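Local coordinates for putative ABC transporter, periplasmic binding protein, amino acid (Neisseria gonorrhoeae, PDB 2YJP), which binds L-cysteine as the solute receptor of a putative amino-acid ABC transporter, to which it probably delivers the ligand, at residues 80-91 / 266-275; 165-175 / 200-211. The protein carries 1 engineered substitution. All coordinates share one frame; numbering follows the deposited sequence.

Contact 1 of 2, residues 80-91 / 266-275; sequences FDVEIAKDLAKD and RLKAAYEKTL
The ring of Phe80 is held between two aliphatic branches. Leu275 lays CD1 over the centre of one face, 3.7 Å from the ring centroid and 10° off the normal, a CH-pi contact, while Ile84 of Phe80's own helix offers CD1 near the rim of the opposite face. At the ring edge comes backbone: Ala270 O is 3.7 Å from Phe80 CD1, with Tyr271 N beside CE1. With CG anti to the backbone N (chi1 -177°), the ring reaches across to the 266-274 helix, and its far end, CZ, touches Leu267 CD1 at 3.8 Å.

The other flat group, the Arg266 guanidinium, takes its partner at an edge and in its plane. NH1 meets the syn lone pair of Asp91 OD2 at 2.6 Å, with an N-H...O angle of 154°. A water, also in the plane, takes the other N-H of NH1 and links it to Asp87 O and OD1. Arg266 NE has a second acidic partner in Asp264.

Beside Phe80, Thr274 OG1 sits close to CB and gives its hydrogen to Ala270 O at 3.0 Å, so that hydrogen is used within its own helix. Near Thr274, Glu83 OE2 is approached from opposite faces of its carboxylate plane by Lys273 NZ at 3.1 Å and by Lys86 NZ at 2.9 Å.

The two helices run in broadly opposite directions, and helix 80-93 rests its other flank on strands 57-61 and 99-103. The interface thus illustrates helix packing that is apolar around Phe80 and ionic along its more open side. The shared carboxylate probably lets Lys86 NZ and Lys273 NZ sit side by side, 4.2 Å apart, whereas the short bridge from Asp91 to Arg266 ties the far end of the pairing.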
loop_
_atom_site.group_PDB
_atom_site.type_symbol
_atom_site.label_atom_id
_atom_site.label_comp_id
_atom_site.label_asym_id
_atom_site.label_seq_id
_atom_site.Cartn_x
_atom_site.Cartn_y
_atom_site.Cartn_z
ATOM N N PHE A 80 -1.240 8.180 -4.653
ATOM C CA PHE A 80 -0.602 8.815 -3.533
ATOM C C PHE A 80 0.879 8.424 -3.367
ATOM O O PHE A 80 1.720 9.303 -3.183
ATOM C CB PHE A 80 -1.443 8.473 -2.297
ATOM C CG PHE A 80 -0.984 9.100 -1.024
ATOM C CD1 PHE A 80 -0.950 10.479 -0.866
ATOM C CD2 PHE A 80 -0.664 8.290 0.056
ATOM C CE1 PHE A 80 -0.569 11.056 0.382
ATOM C CE2 PHE A 80 -0.253 8.830 1.309
ATOM C CZ PHE A 80 -0.194 10.235 1.471
ATOM N N ASP A 81 1.204 7.138 -3.397
ATOM C CA ASP A 81 2.586 6.669 -3.229
ATOM C C ASP A 81 3.505 7.193 -4.380
ATOM O O ASP A 81 4.705 7.478 -4.190
ATOM C CB ASP A 81 2.628 5.132 -3.328
ATOM C CG ASP A 81 1.896 4.417 -2.219
ATOM O OD1 ASP A 81 1.911 4.817 -1.050
ATOM O OD2 ASP A 81 1.311 3.377 -2.531
ATOM N N VAL A 82 2.949 7.266 -5.578
ATOM C CA VAL A 82 3.662 7.712 -6.775
ATOM C C VAL A 82 3.986 9.205 -6.670
ATOM O O VAL A 82 5.077 9.677 -7.100
ATOM C CB VAL A 82 2.781 7.402 -8.011
ATOM C CG1 VAL A 82 3.125 8.263 -9.173
ATOM C CG2 VAL A 82 2.843 5.853 -8.345
ATOM N N GLU A 83 3.060 9.973 -6.114
ATOM C CA GLU A 83 3.318 11.390 -5.963
ATOM C C GLU A 83 4.539 11.581 -5.039
ATOM O O GLU A 83 5.420 12.397 -5.324
ATOM C CB GLU A 83 2.101 12.097 -5.370
ATOM C CG GLU A 83 0.971 12.200 -6.311
ATOM C CD GLU A 83 1.321 13.061 -7.535
ATOM O OE1 GLU A 83 1.810 14.190 -7.439
ATOM O OE2 GLU A 83 1.105 12.635 -8.642
ATOM N N ILE A 84 4.582 10.803 -3.949
ATOM C CA ILE A 84 5.672 10.856 -2.992
ATOM C C ILE A 84 6.948 10.444 -3.727
ATOM O O ILE A 84 8.025 11.039 -3.521
ATOM C CB ILE A 84 5.419 9.904 -1.799
ATOM C CG1 ILE A 84 4.268 10.440 -0.965
ATOM C CG2 ILE A 84 6.737 9.671 -0.953
ATOM C CD1 ILE A 84 3.692 9.472 -0.039
ATOM N N ALA A 85 6.837 9.425 -4.577
ATOM C CA ALA A 85 8.009 8.962 -5.306
ATOM C C ALA A 85 8.569 10.075 -6.243
ATOM O O ALA A 85 9.796 10.270 -6.350
ATOM C CB ALA A 85 7.723 7.657 -6.051
ATOM N N LYS A 86 7.661 10.829 -6.866
ATOM C CA LYS A 86 8.057 11.866 -7.832
ATOM C C LYS A 86 8.738 13.031 -7.110
ATOM O O LYS A 86 9.742 13.589 -7.589
ATOM C CB LYS A 86 6.849 12.312 -8.659
ATOM C CG LYS A 86 6.408 11.225 -9.680
ATOM C CD LYS A 86 5.360 11.728 -10.710
ATOM C CE LYS A 86 4.170 12.363 -9.993
ATOM N NZ LYS A 86 2.943 12.548 -10.830
ATOM N N ASP A 87 8.237 13.321 -5.913
ATOM C CA ASP A 87 8.823 14.343 -5.051
ATOM C C ASP A 87 10.265 13.987 -4.637
ATOM O O ASP A 87 11.156 14.834 -4.687
ATOM C CB ASP A 87 7.924 14.528 -3.822
ATOM C CG ASP A 87 6.770 15.515 -4.077
ATOM O OD1 ASP A 87 6.894 16.331 -5.015
ATOM O OD2 ASP A 87 5.763 15.508 -3.303
ATOM N N LEU A 88 10.466 12.734 -4.237
ATOM C CA LEU A 88 11.777 12.226 -3.878
ATOM C C LEU A 88 12.745 12.297 -5.049
ATOM O O LEU A 88 13.893 12.705 -4.863
ATOM C CB LEU A 88 11.704 10.765 -3.412
ATOM C CG LEU A 88 10.805 10.463 -2.250
ATOM C CD1 LEU A 88 11.242 9.280 -1.797
ATOM C CD2 LEU A 88 11.174 11.050 -1.066
ATOM N N ALA A 89 12.300 11.881 -6.238
ATOM C CA ALA A 89 13.144 11.958 -7.452
ATOM C C ALA A 89 13.514 13.406 -7.853
ATOM O O ALA A 89 14.668 13.695 -8.259
ATOM C CB ALA A 89 12.503 11.238 -8.605
ATOM N N LYS A 90 12.539 14.304 -7.770
ATOM C CA LYS A 90 12.825 15.690 -8.016
ATOM C C LYS A 90 13.943 16.195 -7.061
ATOM O O LYS A 90 14.881 16.877 -7.520
ATOM C CB LYS A 90 11.548 16.533 -7.869
ATOM C CG LYS A 90 11.827 18.006 -7.900
ATOM C CD LYS A 90 10.561 18.789 -8.120
ATOM C CE LYS A 90 10.644 20.100 -7.428
ATOM N NZ LYS A 90 12.085 20.408 -7.298
ATOM N N ASP A 91 13.849 15.871 -5.758
ATOM C CA ASP A 91 14.863 16.381 -4.807
ATOM C C ASP A 91 16.202 15.697 -5.043
ATOM O O ASP A 91 17.227 16.314 -4.963
ATOM C CB ASP A 91 14.423 16.161 -3.362
ATOM C CG ASP A 91 13.330 17.084 -2.950
ATOM O OD1 ASP A 91 13.275 18.185 -3.534
ATOM O OD2 ASP A 91 12.511 16.716 -2.060
ATOM N N ARG A 266 4.043 19.251 1.070
ATOM C CA ARG A 266 4.073 18.275 -0.023
ATOM C C ARG A 266 3.296 17.016 0.227
ATOM O O ARG A 266 2.662 16.519 -0.695
ATOM C CB ARG A 266 5.505 17.934 -0.458
ATOM C CG ARG A 266 6.086 19.080 -1.377
ATOM C CD ARG A 266 7.584 18.938 -1.726
ATOM N NE ARG A 266 8.375 18.791 -0.534
ATOM C CZ ARG A 266 9.601 18.275 -0.467
ATOM N NH1 ARG A 266 10.199 17.829 -1.515
ATOM N NH2 ARG A 266 10.255 18.192 0.648
ATOM N N LEU A 267 3.341 16.484 1.449
ATOM C CA LEU A 267 2.474 15.351 1.824
ATOM C C LEU A 267 0.984 15.714 1.809
ATOM O O LEU A 267 0.178 15.005 1.232
ATOM C CB LEU A 267 2.894 14.737 3.174
ATOM C CG LEU A 267 2.249 13.373 3.455
ATOM C CD1 LEU A 267 2.779 12.269 2.517
ATOM C CD2 LEU A 267 2.502 12.990 4.897
ATOM N N LYS A 268 0.633 16.857 2.390
ATOM C CA LYS A 268 -0.746 17.350 2.332
ATOM C C LYS A 268 -1.220 17.551 0.861
ATOM O O LYS A 268 -2.331 17.130 0.490
ATOM C CB LYS A 268 -0.899 18.613 3.200
ATOM C CG LYS A 268 -2.311 19.235 3.297
ATOM C CD LYS A 268 -3.254 18.492 4.305
ATOM C CE LYS A 268 -4.210 19.500 5.035
ATOM N NZ LYS A 268 -5.559 19.685 4.379
ATOM N N ALA A 269 -0.358 18.131 0.021
ATOM C CA ALA A 269 -0.661 18.290 -1.415
ATOM C C ALA A 269 -0.929 16.937 -2.137
ATOM O O ALA A 269 -1.922 16.774 -2.875
ATOM C CB ALA A 269 0.421 19.147 -2.136
ATOM N N ALA A 270 -0.074 15.955 -1.871
ATOM C CA ALA A 270 -0.289 14.602 -2.406
ATOM C C ALA A 270 -1.654 14.012 -1.955
ATOM O O ALA A 270 -2.323 13.362 -2.728
ATOM C CB ALA A 270 0.859 13.690 -2.001
ATOM N N TYR A 271 -2.061 14.250 -0.707
ATOM C CA TYR A 271 -3.334 13.707 -0.197
ATOM C C TYR A 271 -4.495 14.423 -0.911
ATOM O O TYR A 271 -5.454 13.805 -1.317
ATOM C CB TYR A 271 -3.416 13.861 1.361
ATOM C CG TYR A 271 -4.823 14.059 1.879
ATOM C CD1 TYR A 271 -5.639 12.990 2.219
ATOM C CD2 TYR A 271 -5.346 15.332 2.010
ATOM C CE1 TYR A 271 -6.997 13.200 2.651
ATOM C CE2 TYR A 271 -6.644 15.551 2.450
ATOM C CZ TYR A 271 -7.466 14.499 2.771
ATOM O OH TYR A 271 -8.741 14.801 3.216
ATOM N N GLU A 272 -4.378 15.735 -1.057
ATOM C CA GLU A 272 -5.395 16.539 -1.730
ATOM C C GLU A 272 -5.547 16.145 -3.191
ATOM O O GLU A 272 -6.645 16.120 -3.683
ATOM C CB GLU A 272 -5.087 18.041 -1.629
ATOM C CG GLU A 272 -5.591 18.628 -0.320
ATOM C CD GLU A 272 -4.989 19.981 -0.005
ATOM O OE1 GLU A 272 -4.356 20.579 -0.913
ATOM O OE2 GLU A 272 -5.143 20.439 1.158
ATOM N N LYS A 273 -4.446 15.805 -3.851
ATOM C CA LYS A 273 -4.507 15.417 -5.249
ATOM C C LYS A 273 -5.095 14.032 -5.451
ATOM O O LYS A 273 -5.842 13.823 -6.385
ATOM C CB LYS A 273 -3.132 15.506 -5.890
ATOM C CG LYS A 273 -3.121 15.161 -7.365
ATOM C CD LYS A 273 -1.690 15.200 -7.913
ATOM C CE LYS A 273 -1.646 14.873 -9.411
ATOM N NZ LYS A 273 -0.289 15.117 -9.973
ATOM N N THR A 274 -4.787 13.084 -4.588
ATOM C CA THR A 274 -5.097 11.700 -4.938
ATOM C C THR A 274 -6.107 11.011 -4.013
ATOM O O THR A 274 -6.745 10.020 -4.431
ATOM C CB THR A 274 -3.802 10.827 -4.947
ATOM O OG1 THR A 274 -3.309 10.704 -3.609
ATOM C CG2 THR A 274 -2.698 11.391 -5.916
ATOM N N LEU A 275 -6.225 11.496 -2.771
ATOM C CA LEU A 275 -7.027 10.816 -1.755
ATOM C C LEU A 275 -8.326 11.558 -1.445
ATOM O O LEU A 275 -9.373 10.928 -1.358
ATOM C CB LEU A 275 -6.239 10.555 -0.428
ATOM C CG LEU A 275 -4.964 9.687 -0.563
ATOM C CD1 LEU A 275 -4.301 9.457 0.754
ATOM C CD2 LEU A 275 -5.253 8.330 -1.215
HETATM O O HOH W 1 3.336 16.547 -3.611
HETATM O O HOH W 2 9.748 17.384 -4.165
HETATM O O HOH W 3 13.372 17.761 0.539
#

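Contact 2 of 2, residues 165-175 / 200-211; sequences QTLLVNKGTTA and ALKDGRGVALAH. With ZN (zinc ion), chain H; CYS (cysteine), chain D; EDO (1,2-ethanediol), chain K.
A single water joins Asn170 and Thr173 to Ala210, across the contact. It accepts from Asn170 N and donates to Thr173 OG1 and to Ala210 O, the last at 2.7 Å. The same water stands over one face of the His211 ring, toward its rim. The Thr173 torsion (chi1 58°) points OG1 back to Asn170 O, to which it donates at 2.8 Å, and leaves CG2 against His211 CE1.

Behind this water the strands pair in parallel. Leu168 bonds on both sides of Leu209, its N to Ala208 O at 2.9 Å, nearly straight at 175°, and its O to Ala210 N at 3.0 Å. Val207 N adds a bond to Thr166 O. Leu168 CD1 packs on Leu201 CB at 3.6 Å, bringing helix 194-202 against the sheet; beyond the helix end, Asp203 OD2 binds a zinc ion at 2.5 Å.

At the cysteine end, Thr174 N donates to the ligand OXT at 3.0 Å, and the His211 ring, whose NE2 bonds to Asn194, turns its edge to the ligand's sulfur. Parallel strands that deliver a helix N terminus and a histidine build one wall of this pocket, in the manner of type II periplasmic binding proteins.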
loop_
_atom_site.group_PDB
_atom_site.type_symbol
_atom_site.label_atom_id
_atom_site.label_comp_id
_atom_site.label_asym_id
_atom_site.label_seq_id
_atom_site.Cartn_x
_atom_site.Cartn_y
_atom_site.Cartn_z
ATOM N N GLN A 165 -16.825 -21.503 4.622
ATOM C CA GLN A 165 -16.811 -20.501 3.575
ATOM C C GLN A 165 -15.373 -19.980 3.331
ATOM O O GLN A 165 -14.488 -20.214 4.139
ATOM C CB GLN A 165 -17.758 -19.362 3.940
ATOM C CG GLN A 165 -19.204 -19.800 4.195
ATOM C CD GLN A 165 -20.082 -19.798 2.940
ATOM O OE1 GLN A 165 -19.698 -20.302 1.876
ATOM N NE2 GLN A 165 -21.274 -19.219 3.066
ATOM N N THR A 166 -15.174 -19.247 2.241
ATOM C CA THR A 166 -13.871 -18.797 1.821
ATOM C C THR A 166 -13.684 -17.276 1.953
ATOM O O THR A 166 -14.565 -16.519 1.563
ATOM C CB THR A 166 -13.608 -19.272 0.363
ATOM O OG1 THR A 166 -13.525 -20.702 0.340
ATOM C CG2 THR A 166 -12.304 -18.735 -0.205
ATOM N N LEU A 167 -12.552 -16.851 2.519
ATOM C CA LEU A 167 -12.185 -15.434 2.548
ATOM C C LEU A 167 -11.100 -15.172 1.525
ATOM O O LEU A 167 -10.121 -15.932 1.440
ATOM C CB LEU A 167 -11.712 -15.025 3.957
ATOM C CG LEU A 167 -11.260 -13.605 4.218
ATOM C CD1 LEU A 167 -12.406 -12.578 4.061
ATOM C CD2 LEU A 167 -10.648 -13.548 5.617
ATOM N N LEU A 168 -11.296 -14.125 0.711
ATOM C CA LEU A 168 -10.289 -13.730 -0.288
ATOM C C LEU A 168 -9.252 -12.742 0.285
ATOM O O LEU A 168 -9.599 -11.795 1.020
ATOM C CB LEU A 168 -10.970 -13.069 -1.478
ATOM C CG LEU A 168 -11.958 -14.016 -2.162
ATOM C CD1 LEU A 168 -12.872 -13.330 -3.152
ATOM C CD2 LEU A 168 -11.172 -15.077 -2.869
ATOM N N VAL A 169 -7.978 -12.984 -0.011
ATOM C CA VAL A 169 -6.972 -12.020 0.326
ATOM C C VAL A 169 -5.960 -11.940 -0.833
ATOM O O VAL A 169 -5.733 -12.950 -1.566
ATOM C CB VAL A 169 -6.166 -12.403 1.634
ATOM C CG1 VAL A 169 -7.019 -12.267 2.876
ATOM C CG2 VAL A 169 -5.497 -13.827 1.529
ATOM N N ASN A 170 -5.335 -10.759 -0.952
ATOM C CA ASN A 170 -4.207 -10.570 -1.847
ATOM C C ASN A 170 -3.011 -11.217 -1.150
ATOM O O ASN A 170 -2.725 -10.883 0.015
ATOM C CB ASN A 170 -4.040 -9.091 -2.157
ATOM C CG ASN A 170 -2.813 -8.756 -3.019
ATOM O OD1 ASN A 170 -2.227 -7.807 -2.852
ATOM N ND2 ASN A 170 -2.522 -9.487 -3.967
ATOM N N LYS A 171 -2.381 -12.196 -1.816
ATOM C CA LYS A 171 -1.264 -12.871 -1.240
ATOM C C LYS A 171 -0.161 -11.876 -0.769
ATOM O O LYS A 171 0.205 -10.959 -1.517
ATOM C CB LYS A 171 -0.702 -13.944 -2.228
ATOM C CG LYS A 171 0.543 -14.672 -1.688
ATOM C CD LYS A 171 0.930 -15.947 -2.505
ATOM C CE LYS A 171 2.385 -16.372 -2.209
ATOM N NZ LYS A 171 2.952 -17.345 -3.263
ATOM N N GLY A 172 0.360 -12.103 0.438
ATOM C CA GLY A 172 1.550 -11.417 0.948
ATOM C C GLY A 172 1.193 -10.054 1.590
ATOM O O GLY A 172 2.058 -9.233 1.793
ATOM N N THR A 173 -0.108 -9.803 1.807
ATOM C CA THR A 173 -0.530 -8.598 2.465
ATOM C C THR A 173 -0.646 -8.797 3.982
ATOM O O THR A 173 -0.600 -9.920 4.506
ATOM C CB THR A 173 -1.903 -8.072 1.923
ATOM O OG1 THR A 173 -2.925 -9.063 2.069
ATOM C CG2 THR A 173 -1.798 -7.612 0.448
ATOM N N THR A 174 -0.805 -7.685 4.692
ATOM C CA THR A 174 -1.047 -7.742 6.143
ATOM C C THR A 174 -2.378 -8.434 6.403
ATOM O O THR A 174 -2.478 -9.159 7.380
ATOM C CB THR A 174 -1.064 -6.373 6.782
ATOM O OG1 THR A 174 -1.829 -5.509 5.942
ATOM C CG2 THR A 174 0.419 -5.798 6.965
ATOM N N ALA A 175 -3.372 -8.298 5.511
ATOM C CA ALA A 175 -4.617 -9.083 5.748
ATOM C C ALA A 175 -4.375 -10.590 5.700
ATOM O O ALA A 175 -4.914 -11.323 6.541
ATOM C CB ALA A 175 -5.743 -8.691 4.835
ATOM N N ALA A 200 -12.235 -12.032 -8.108
ATOM C CA ALA A 200 -12.754 -13.280 -7.573
ATOM C C ALA A 200 -13.927 -13.011 -6.636
ATOM O O ALA A 200 -14.787 -13.874 -6.437
ATOM C CB ALA A 200 -11.674 -14.051 -6.862
ATOM N N LEU A 201 -13.976 -11.804 -6.077
ATOM C CA LEU A 201 -15.040 -11.484 -5.130
ATOM C C LEU A 201 -16.305 -11.197 -5.917
ATOM O O LEU A 201 -17.394 -11.770 -5.624
ATOM C CB LEU A 201 -14.631 -10.343 -4.183
ATOM C CG LEU A 201 -15.775 -9.868 -3.266
ATOM C CD1 LEU A 201 -16.024 -10.861 -2.142
ATOM C CD2 LEU A 201 -15.497 -8.470 -2.759
ATOM N N LYS A 202 -16.142 -10.402 -6.987
ATOM C CA LYS A 202 -17.235 -10.185 -7.957
ATOM C C LYS A 202 -17.794 -11.502 -8.499
ATOM O O LYS A 202 -19.010 -11.611 -8.721
ATOM C CB LYS A 202 -16.793 -9.264 -9.125
ATOM C CG LYS A 202 -16.794 -7.744 -8.797
ATOM C CD LYS A 202 -15.753 -6.957 -9.560
ATOM C CE LYS A 202 -16.029 -6.914 -11.006
ATOM N NZ LYS A 202 -15.174 -5.937 -11.760
ATOM N N ASP A 203 -16.912 -12.488 -8.762
ATOM C CA ASP A 203 -17.340 -13.780 -9.295
ATOM C C ASP A 203 -17.907 -14.741 -8.215
ATOM O O ASP A 203 -18.282 -15.860 -8.530
ATOM C CB ASP A 203 -16.184 -14.455 -10.003
ATOM C CG ASP A 203 -15.764 -13.726 -11.311
ATOM O OD1 ASP A 203 -16.528 -12.912 -11.884
ATOM O OD2 ASP A 203 -14.614 -13.968 -11.781
ATOM N N GLY A 204 -17.932 -14.342 -6.946
ATOM C CA GLY A 204 -18.429 -15.227 -5.898
ATOM C C GLY A 204 -17.477 -16.355 -5.503
ATOM O O GLY A 204 -17.904 -17.368 -4.982
ATOM N N ARG A 205 -16.166 -16.177 -5.708
ATOM C CA ARG A 205 -15.219 -17.202 -5.326
ATOM C C ARG A 205 -15.056 -17.285 -3.799
ATOM O O ARG A 205 -14.622 -18.305 -3.267
ATOM C CB ARG A 205 -13.889 -16.979 -6.056
ATOM C CG ARG A 205 -13.867 -17.379 -7.577
ATOM C CD ARG A 205 -13.550 -18.864 -7.741
ATOM N NE ARG A 205 -12.126 -19.167 -7.978
ATOM C CZ ARG A 205 -11.481 -20.225 -7.451
ATOM N NH1 ARG A 205 -12.110 -21.068 -6.626
ATOM N NH2 ARG A 205 -10.189 -20.434 -7.736
ATOM N N GLY A 206 -15.434 -16.222 -3.096
ATOM C CA GLY A 206 -15.461 -16.168 -1.633
ATOM C C GLY A 206 -16.605 -15.273 -1.193
ATOM O O GLY A 206 -17.172 -14.554 -2.017
ATOM N N VAL A 207 -16.948 -15.322 0.088
ATOM C CA VAL A 207 -18.086 -14.588 0.647
ATOM C C VAL A 207 -17.685 -13.183 1.062
ATOM O O VAL A 207 -18.578 -12.378 1.297
ATOM C CB VAL A 207 -18.692 -15.291 1.888
ATOM C CG1 VAL A 207 -19.138 -16.677 1.513
ATOM C CG2 VAL A 207 -17.694 -15.377 3.005
ATOM N N ALA A 208 -16.361 -12.900 1.114
ATOM C CA ALA A 208 -15.801 -11.643 1.584
ATOM C C ALA A 208 -14.321 -11.527 1.206
ATOM O O ALA A 208 -13.674 -12.520 0.831
ATOM C CB ALA A 208 -15.934 -11.535 3.101
ATOM N N LEU A 209 -13.772 -10.322 1.359
ATOM C CA LEU A 209 -12.405 -10.067 1.022
ATOM C C LEU A 209 -11.829 -9.106 2.056
ATOM O O LEU A 209 -12.432 -8.083 2.371
ATOM C CB LEU A 209 -12.339 -9.478 -0.382
ATOM C CG LEU A 209 -10.994 -9.103 -0.981
ATOM C CD1 LEU A 209 -11.092 -8.826 -2.491
ATOM C CD2 LEU A 209 -10.349 -7.871 -0.233
ATOM N N ALA A 210 -10.679 -9.446 2.599
ATOM C CA ALA A 210 -10.043 -8.622 3.607
ATOM C C ALA A 210 -8.810 -7.912 3.037
ATOM O O ALA A 210 -8.055 -8.510 2.255
ATOM C CB ALA A 210 -9.657 -9.481 4.794
ATOM N N HIS A 211 -8.615 -6.662 3.455
ATOM C CA HIS A 211 -7.513 -5.798 2.954
ATOM C C HIS A 211 -7.462 -4.515 3.797
ATOM O O HIS A 211 -8.264 -4.349 4.734
ATOM C CB HIS A 211 -7.790 -5.383 1.478
ATOM C CG HIS A 211 -6.566 -5.340 0.617
ATOM N ND1 HIS A 211 -5.403 -4.708 1.007
ATOM C CD2 HIS A 211 -6.326 -5.842 -0.616
ATOM C CE1 HIS A 211 -4.500 -4.822 0.052
ATOM N NE2 HIS A 211 -5.036 -5.504 -0.946
HETATM ZN ZN ZN H . -14.194 -12.500 -13.786
HETATM N N CYS D . -0.391 -2.001 3.126
HETATM C CA CYS D . -0.674 -3.452 3.225
HETATM C C CYS D . 0.638 -4.239 3.226
HETATM O O CYS D . 1.738 -3.608 3.210
HETATM C CB CYS D . -1.530 -3.943 2.065
HETATM S SG CYS D . -0.845 -3.616 0.432
HETATM O OXT CYS D . 0.587 -5.471 3.261
HETATM C C1 EDO K . -21.592 -9.092 -9.631
HETATM O O1 EDO K . -20.962 -9.485 -8.372
HETATM C C2 EDO K . -22.858 -8.289 -9.318
HETATM O O2 EDO K . -22.797 -7.578 -8.059
HETATM O O HOH W 4 -5.588 -8.724 1.241
#

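How the contacts relate
From the N terminus the chain passes through strand 57-61 to helix 80-93, and only after 174 intervening residues does helix 266-274 return to close contact 1. Contact 2 is nested inside that long loop and closes a much shorter one of 24 residues, which carries strand 187-191 between two helices. Strand 166-170 lies between 187-191 and 208-212, followed by the antiparallel 142-151 and then 226-230, the strand order known from type II binding proteins. The centres of contact 1 and contact 2 are about 29 Å apart, and the two do not touch. Contact 1 ties helix 266-274 into the first lobe, contact 2 organises the second, and cysteine binds between the lobes.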